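Long-range contacts in putative cell surface protein (Streptococcus pyogenes, PDB 4OFQ), which probably serves as a streptococcal surface adhesin of the antigen I/II family, of which this is the C-terminal, beta-sandwich portion: residues 259-264 with 304-309; 222-227 with 330-335. One frame throughout, in Å; residues are numbered along the deposited sequence.

Interaction 1: residues 259-264 with 304-309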
# COMPACT_ATOMS: atom_id res chain seq x y z
N VAL A 259 -0.83 5.68 -21.83
CA VAL A 259 -1.96 6.51 -21.43
C VAL A 259 -1.55 7.97 -21.59
O VAL A 259 -0.36 8.26 -21.70
CB VAL A 259 -2.33 6.32 -19.94
CG1 VAL A 259 -2.84 4.90 -19.66
CG2 VAL A 259 -1.15 6.67 -19.04
N ASP A 260 -2.52 8.88 -21.61
CA ASP A 260 -2.21 10.30 -21.51
C ASP A 260 -1.66 10.61 -20.11
O ASP A 260 -2.26 10.22 -19.10
CB ASP A 260 -3.45 11.17 -21.74
CG ASP A 260 -3.95 11.13 -23.18
OD1 ASP A 260 -3.20 10.73 -24.09
OD2 ASP A 260 -5.11 11.53 -23.38
N ILE A 261 -0.54 11.31 -20.05
CA ILE A 261 0.14 11.62 -18.80
C ILE A 261 0.14 13.13 -18.55
O ILE A 261 0.62 13.89 -19.38
CB ILE A 261 1.60 11.10 -18.80
CG1 ILE A 261 1.63 9.59 -19.04
CG2 ILE A 261 2.32 11.45 -17.48
CD1 ILE A 261 3.00 9.07 -19.46
N THR A 262 -0.41 13.55 -17.41
CA THR A 262 -0.44 14.98 -17.08
C THR A 262 0.62 15.28 -16.03
O THR A 262 0.73 14.56 -15.04
CB THR A 262 -1.83 15.42 -16.58
OG1 THR A 262 -2.80 15.21 -17.62
CG2 THR A 262 -1.83 16.90 -16.18
N LEU A 263 1.41 16.33 -16.27
CA LEU A 263 2.48 16.71 -15.35
C LEU A 263 2.02 17.87 -14.47
O LEU A 263 0.95 18.42 -14.69
CB LEU A 263 3.75 17.08 -16.11
CG LEU A 263 4.23 15.97 -17.04
CD1 LEU A 263 5.52 16.36 -17.72
CD2 LEU A 263 4.40 14.65 -16.26
N SER A 264 2.84 18.22 -13.48
CA SER A 264 2.44 19.23 -12.49
C SER A 264 2.35 20.63 -13.09
O SER A 264 1.62 21.48 -12.57
CB SER A 264 3.41 19.22 -11.30
OG SER A 264 4.75 19.21 -11.76
N ARG A 304 -1.29 13.10 -9.17
CA ARG A 304 -2.05 11.93 -8.72
C ARG A 304 -3.36 11.74 -9.47
O ARG A 304 -3.89 10.63 -9.51
CB ARG A 304 -2.34 12.01 -7.23
CG ARG A 304 -1.33 11.28 -6.43
CD ARG A 304 -1.67 11.32 -4.97
NE ARG A 304 -0.45 11.50 -4.21
CZ ARG A 304 -0.39 11.52 -2.89
NH1 ARG A 304 -1.50 11.35 -2.17
NH2 ARG A 304 0.77 11.70 -2.29
N SER A 305 -3.87 12.80 -10.06
CA SER A 305 -5.10 12.70 -10.83
C SER A 305 -4.83 12.18 -12.24
O SER A 305 -5.74 12.12 -13.07
CB SER A 305 -5.79 14.06 -10.91
OG SER A 305 -4.87 15.04 -11.31
N SER A 306 -3.57 11.81 -12.52
CA SER A 306 -3.20 11.27 -13.83
C SER A 306 -2.76 9.82 -13.75
O SER A 306 -2.04 9.42 -12.84
CB SER A 306 -2.06 12.09 -14.45
OG SER A 306 -1.63 11.50 -15.68
N GLU A 307 -3.19 9.02 -14.72
CA GLU A 307 -2.65 7.67 -14.87
C GLU A 307 -1.20 7.75 -15.33
O GLU A 307 -0.76 8.79 -15.82
CB GLU A 307 -3.46 6.87 -15.89
CG GLU A 307 -4.89 6.58 -15.47
CD GLU A 307 -5.56 5.54 -16.35
OE1 GLU A 307 -5.34 5.57 -17.58
OE2 GLU A 307 -6.30 4.68 -15.81
N PHE A 308 -0.46 6.65 -15.20
CA PHE A 308 0.88 6.57 -15.77
C PHE A 308 1.14 5.16 -16.27
O PHE A 308 0.89 4.19 -15.56
CB PHE A 308 1.97 6.99 -14.76
CG PHE A 308 3.37 6.94 -15.32
CD1 PHE A 308 3.89 8.01 -16.05
CD2 PHE A 308 4.17 5.82 -15.15
CE1 PHE A 308 5.17 7.96 -16.59
CE2 PHE A 308 5.45 5.76 -15.68
CZ PHE A 308 5.96 6.84 -16.40
N GLY A 309 1.63 5.04 -17.49
CA GLY A 309 2.00 3.73 -17.99
C GLY A 309 2.86 3.83 -19.23
O GLY A 309 2.75 4.81 -19.99
O HOH W 1 -3.88 12.74 -17.62
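The hydroxyl of Ser-306 takes part in three hydrogen bonds. Its OG accepts an almost straight bond from the backbone amide of Thr-262, with N at 2.9 Å and an N-H...O angle of 175°, and also takes a hydrogen from water 1, 3.2 Å away. It gives its own proton to the carbonyl O of Glu-307 at 2.8 Å, the donor tilted 15° from the carbonyl plane. With OG anti to the backbone N of Ser-306 (chi1 176°), the hydroxyl reaches across to residues 259-264 and can still turn back onto the next carbonyl of its own segment. Water 1 is held as well by Thr-262 OG1, at 2.7 Å, and so forms a second, indirect link between the segments. Beside these bonds lie mainly apolar contacts. Ile-261 sends CD1 obliquely against the Phe-308 ring, 3.7 Å from CD1 and nearly as close to CE1, while its CG2 also meets that ring atom CD1. Phe-308 continues inward to edge-to-face contacts with Tyr-237 and Phe-294 and to helix 296-299. Val-259 divides its methyls: CG2 lies over the Phe-308 to Gly-309 backbone, 3.6 Å from Gly-309 N, and CG1 meets Glu-307 OE1 at 3.3 Å where the two side chains cross at about a right angle. Strand 261-262 pairs through its backbone with 268-269, and Ser-306 O accepts from Arg-230. With its donor and acceptor roles both used, this buried hydroxyl makes the one direct hydrogen bond between the two segments, and water and apolar contacts add to it.

Interaction 2: residues 222-227 with 330-335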
# COMPACT_ATOMS: atom_id res chain seq x y z
N GLU A 222 5.10 -4.98 -21.42
CA GLU A 222 3.94 -4.13 -21.16
C GLU A 222 3.92 -3.69 -19.70
O GLU A 222 3.75 -4.52 -18.81
CB GLU A 222 2.64 -4.88 -21.50
CG GLU A 222 1.40 -3.99 -21.39
CD GLU A 222 0.11 -4.71 -21.73
OE1 GLU A 222 -0.28 -5.63 -20.98
OE2 GLU A 222 -0.52 -4.34 -22.75
N GLY A 223 4.10 -2.40 -19.46
CA GLY A 223 4.11 -1.89 -18.09
C GLY A 223 2.71 -1.80 -17.48
O GLY A 223 1.71 -1.67 -18.19
N TRP A 224 2.65 -1.87 -16.16
CA TRP A 224 1.39 -1.78 -15.45
C TRP A 224 0.95 -0.32 -15.48
O TRP A 224 1.78 0.58 -15.38
CB TRP A 224 1.57 -2.27 -14.00
CG TRP A 224 0.36 -2.14 -13.12
CD1 TRP A 224 -0.81 -2.84 -13.23
CD2 TRP A 224 0.21 -1.27 -11.99
NE1 TRP A 224 -1.69 -2.44 -12.25
CE2 TRP A 224 -1.08 -1.49 -11.46
CE3 TRP A 224 1.05 -0.34 -11.36
CZ2 TRP A 224 -1.56 -0.82 -10.34
CZ3 TRP A 224 0.57 0.33 -10.24
CH2 TRP A 224 -0.72 0.10 -9.75
N VAL A 225 -0.34 -0.09 -15.65
CA VAL A 225 -0.86 1.28 -15.64
C VAL A 225 -1.15 1.70 -14.19
O VAL A 225 -1.92 1.05 -13.48
CB VAL A 225 -2.12 1.42 -16.49
CG1 VAL A 225 -2.70 2.81 -16.31
CG2 VAL A 225 -1.80 1.13 -17.98
N VAL A 226 -0.51 2.78 -13.75
CA VAL A 226 -0.74 3.33 -12.42
C VAL A 226 -2.03 4.13 -12.46
O VAL A 226 -2.16 5.06 -13.25
CB VAL A 226 0.42 4.24 -11.99
CG1 VAL A 226 0.20 4.81 -10.60
CG2 VAL A 226 1.73 3.46 -12.02
N PRO A 227 -3.01 3.75 -11.63
CA PRO A 227 -4.36 4.31 -11.71
C PRO A 227 -4.48 5.64 -11.00
O PRO A 227 -3.65 5.95 -10.14
CB PRO A 227 -5.21 3.28 -10.98
CG PRO A 227 -4.27 2.77 -9.90
CD PRO A 227 -2.92 2.70 -10.59
N LEU A 330 8.97 -5.68 -13.78
CA LEU A 330 8.78 -4.24 -13.65
C LEU A 330 8.88 -3.92 -12.16
O LEU A 330 8.36 -4.66 -11.33
CB LEU A 330 7.40 -3.84 -14.18
CG LEU A 330 7.10 -2.35 -14.19
CD1 LEU A 330 7.99 -1.63 -15.23
CD2 LEU A 330 5.61 -2.08 -14.42
N TYR A 331 9.55 -2.84 -11.83
CA TYR A 331 9.61 -2.38 -10.44
C TYR A 331 8.83 -1.09 -10.37
O TYR A 331 9.19 -0.12 -11.02
CB TYR A 331 11.06 -2.17 -10.00
CG TYR A 331 11.81 -3.47 -9.82
CD1 TYR A 331 12.44 -4.08 -10.90
CD2 TYR A 331 11.87 -4.10 -8.58
CE1 TYR A 331 13.12 -5.28 -10.74
CE2 TYR A 331 12.54 -5.29 -8.42
CZ TYR A 331 13.16 -5.88 -9.50
OH TYR A 331 13.83 -7.07 -9.35
N VAL A 332 7.72 -1.09 -9.63
CA VAL A 332 6.94 0.13 -9.45
C VAL A 332 7.01 0.51 -7.98
O VAL A 332 6.47 -0.22 -7.14
CB VAL A 332 5.46 -0.08 -9.81
CG1 VAL A 332 4.68 1.22 -9.65
CG2 VAL A 332 5.34 -0.60 -11.23
N ASN A 333 7.66 1.63 -7.66
CA ASN A 333 7.87 2.02 -6.27
C ASN A 333 8.37 0.85 -5.40
O ASN A 333 7.85 0.58 -4.33
CB ASN A 333 6.60 2.66 -5.67
CG ASN A 333 6.36 4.08 -6.18
OD1 ASN A 333 7.02 4.53 -7.11
ND2 ASN A 333 5.43 4.79 -5.56
N GLY A 334 9.37 0.14 -5.91
CA GLY A 334 9.97 -0.95 -5.16
C GLY A 334 9.24 -2.28 -5.20
O GLY A 334 9.76 -3.27 -4.67
N ASN A 335 8.06 -2.33 -5.81
CA ASN A 335 7.31 -3.59 -5.94
C ASN A 335 7.72 -4.30 -7.21
O ASN A 335 7.54 -3.76 -8.30
CB ASN A 335 5.80 -3.34 -5.99
CG ASN A 335 5.27 -2.68 -4.72
OD1 ASN A 335 4.95 -3.36 -3.74
ND2 ASN A 335 5.17 -1.37 -4.75
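Trp-224 and Leu-330 approach through aliphatic carbon: CB of the tryptophan stands 4.1 Å from CD2 of the leucine. That same methyl presses closer on the backbone, 3.4 Å from Trp-224 N and 4.0 Å from Gly-223 CA. Chi1 of 176° puts CG of Trp-224 anti to the backbone N; farther out, the ring edge meets Val-332, whose CG1 lies near the ring plane, 4.2 Å from CZ3. CG1 of Val-332 is approached by Val-226 CG2 too, at 4.4 Å, so this one methyl meets both the indole edge and the valine of 222-227, which approach it from the same side. One indole face has Val-226 N above it, offset toward the rim. Beyond Val-332 the chain reverses in a type I' turn. Both the backbone N and the side-chain ND2 of Asn-335 donate to Val-332 O, ND2 at 3.0 Å and almost in line with the C=O bond. The segment 222-227 runs out of strand 216-222 of one sheet, and 330-335 covers the end of strand 323-332 of the other. Leu-330 also packs on Tyr-237 and Phe-239 of strand 237-242, while Trp-224 reaches the loop residues Ser-189 and Leu-191.

In the fold
Both interactions belong to the C-terminal half of the chain, with centres about 13 Å apart, and segment 304-309 bridges them: Phe-308 O probably accepts a hydrogen bond from Val-226 N, and Glu-307 packs against Val-225 and Val-226. Interaction 2, the more buried, makes no hydrogen bond across its segments and rests on apolar side chains, with one methyl against backbone; it joins the loop after strand 216-222 to the end of strand 323-332, in another sheet. Interaction 1 is only partly buried, and combines the Ser-306 hydroxyl and a bound water with the Ile-261 and Phe-308 packing. Tyr-237 touches both contacts: its ring meets Phe-308 edge-to-face, its side chain packs on Leu-330, and its hydroxyl bonds the Trp-224 carbonyl. Neither includes a calcium-binding residue.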